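Local structure of putative cyclohexadienyl dehydrogenase and ADH prephenate dehydrogenase (4WJI) at residues A[34-37]-A[41-44]. The protein probably catalyses the NAD(P)-dependent oxidative decarboxylation of prephenate to 3-(4-hydroxyphenyl)pyruvate in tyrosine biosynthesis. Numbering follows the deposited sequence.
With NAP (NADP nicotinamide-adenine-dinucleotide phosphate), chain B.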
# COMPACT_ATOMS: atom_id res chain seq x y z
N VAL A 34 -0.18 17.27 30.02
CA VAL A 34 0.70 16.53 29.09
C VAL A 34 1.97 16.12 29.80
O VAL A 34 2.65 16.96 30.46
CB VAL A 34 1.06 17.40 27.88
CG1 VAL A 34 2.13 16.77 27.01
CG2 VAL A 34 -0.19 17.64 27.04
N THR A 35 2.31 14.85 29.63
CA THR A 35 3.59 14.35 30.06
C THR A 35 4.20 13.45 29.01
O THR A 35 3.47 12.80 28.25
CB THR A 35 3.52 13.64 31.42
OG1 THR A 35 4.82 13.40 31.96
CG2 THR A 35 2.74 12.40 31.37
N THR A 36 5.52 13.45 28.95
CA THR A 36 6.27 12.57 28.07
C THR A 36 7.65 12.40 28.71
O THR A 36 8.04 13.23 29.58
CB THR A 36 6.36 13.19 26.66
OG1 THR A 36 6.86 12.23 25.70
CG2 THR A 36 7.20 14.48 26.59
N ARG A 37 8.41 11.40 28.28
CA ARG A 37 9.62 11.13 29.03
C ARG A 37 10.72 12.15 28.78
O ARG A 37 11.44 12.48 29.70
CB ARG A 37 10.15 9.74 28.87
CG ARG A 37 10.35 9.34 27.47
CD ARG A 37 11.25 8.12 27.40
NE ARG A 37 11.48 7.89 25.99
CZ ARG A 37 12.14 6.88 25.48
NH1 ARG A 37 12.60 5.91 26.27
NH2 ARG A 37 12.30 6.81 24.17
N THR A 41 10.72 16.44 23.72
CA THR A 41 9.34 16.26 23.26
C THR A 41 8.39 17.10 24.07
O THR A 41 7.44 17.65 23.53
CB THR A 41 8.95 14.76 23.31
OG1 THR A 41 9.88 14.03 22.51
CG2 THR A 41 7.59 14.50 22.76
N LEU A 42 8.65 17.24 25.35
CA LEU A 42 7.75 18.06 26.17
C LEU A 42 7.78 19.54 25.73
O LEU A 42 6.73 20.19 25.69
CB LEU A 42 8.07 17.92 27.67
CG LEU A 42 7.05 18.47 28.65
CD1 LEU A 42 5.76 17.65 28.58
CD2 LEU A 42 7.61 18.53 30.06
N LYS A 43 8.97 20.04 25.40
CA LYS A 43 9.11 21.39 24.90
C LYS A 43 8.34 21.59 23.60
O LYS A 43 7.71 22.62 23.40
CB LYS A 43 10.58 21.75 24.70
CG LYS A 43 10.78 23.18 24.13
CD LYS A 43 12.26 23.53 23.92
N ARG A 44 8.44 20.62 22.69
CA ARG A 44 7.71 20.70 21.46
C ARG A 44 6.23 20.75 21.73
O ARG A 44 5.50 21.52 21.10
CB ARG A 44 8.06 19.55 20.53
CG ARG A 44 7.63 19.79 19.11
CD ARG A 44 8.44 20.85 18.38
NE ARG A 44 7.61 21.41 17.32
CZ ARG A 44 7.22 22.67 17.24
NH1 ARG A 44 7.64 23.59 18.12
NH2 ARG A 44 6.46 23.04 16.21
PA NAP B . 5.16 8.02 18.72
O1A NAP B . 4.64 9.07 17.82
O2A NAP B . 6.52 7.43 18.53
O5B NAP B . 5.11 8.59 20.22
C5B NAP B . 5.74 7.88 21.28
C4B NAP B . 5.46 8.51 22.64
O4B NAP B . 5.86 7.58 23.65
C3B NAP B . 6.30 9.75 22.90
O3B NAP B . 5.68 10.60 23.84
C2B NAP B . 7.54 9.19 23.56
O2B NAP B . 8.14 10.12 24.41
C1B NAP B . 6.95 8.09 24.39
N9A NAP B . 7.86 6.97 24.78
C8A NAP B . 8.62 6.23 23.98
N7A NAP B . 9.26 5.27 24.60
C5A NAP B . 8.89 5.40 25.91
C6A NAP B . 9.23 4.69 27.07
N6A NAP B . 10.09 3.65 27.03
N1A NAP B . 8.66 5.06 28.20
C2A NAP B . 7.81 6.08 28.20
N3A NAP B . 7.44 6.81 27.17
C4A NAP B . 8.01 6.45 26.03
O3 NAP B . 4.11 6.81 18.84
PN NAP B . 2.56 6.66 18.50
O1N NAP B . 2.50 6.39 17.08
O2N NAP B . 1.79 7.77 19.07
O5D NAP B . 2.21 5.27 19.24
C5D NAP B . 1.84 5.21 20.60
C4D NAP B . 0.99 3.96 20.82
O4D NAP B . -0.10 3.99 19.92
C3D NAP B . 1.72 2.68 20.53
O3D NAP B . 1.38 1.71 21.50
C2D NAP B . 1.23 2.27 19.16
O2D NAP B . 1.29 0.87 19.03
C1D NAP B . -0.21 2.77 19.24
N1N NAP B . -0.83 3.12 17.96
C2N NAP B . -0.11 3.65 16.97
C3N NAP B . -0.69 3.98 15.76
C7N NAP B . 0.08 4.56 14.59
O7N NAP B . -0.41 4.50 13.50
N7N NAP B . 1.25 5.10 14.84
C4N NAP B . -2.03 3.77 15.62
C5N NAP B . -2.75 3.25 16.66
C6N NAP B . -2.13 2.89 17.83
P2B NAP B . 9.52 10.86 24.02
O1X NAP B . 9.36 11.33 22.61
O2X NAP B . 9.60 11.98 25.02
O3X NAP B . 10.67 9.88 24.13
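Just past strand 29-35, Thr36 makes the nearest CA approach to helix 39-48, 6.0 Å from the CA of Leu42, with no hydrogen bond between the two segments. Thr36 CG2 lies 3.4 Å from Leu42 N and also meets Leu42 CB and Thr41 CB. Further back along the strand, Leu42 CD1 rests 3.7 Å from Val34 O and reaches Val34 CG1, the two side chains running antiparallel alongside one another; Tyr54 touches both. These elements belong to a beta-alpha-beta unit of the Rossmann-type nucleotide-binding domain, and the loop after the strand receives the adenosine end of NADP. Thr36 turns its hydroxyl to the cofactor because chi1 (-168°) sets OG1 opposite the backbone N, which leaves CG2 facing the helix; OG1 accepts a bond from ribose O3B (2.7 Å) and donates one to phosphate O2X. Thr41 OG1 donates to O1X, 2.8 Å away, while Arg37 NE gives O3X a nearly straight bond (172°), so each terminal oxygen of the 2'-phosphate is gripped. The Arg37 guanidinium also lies against the adenine, with N7A 3.4 Å above the centre of the guanidinium plane. A valine replacing Thr36 would probably leave O3B and O2X without this shared hydroxyl partner, weakening the hold on ribose and phosphate.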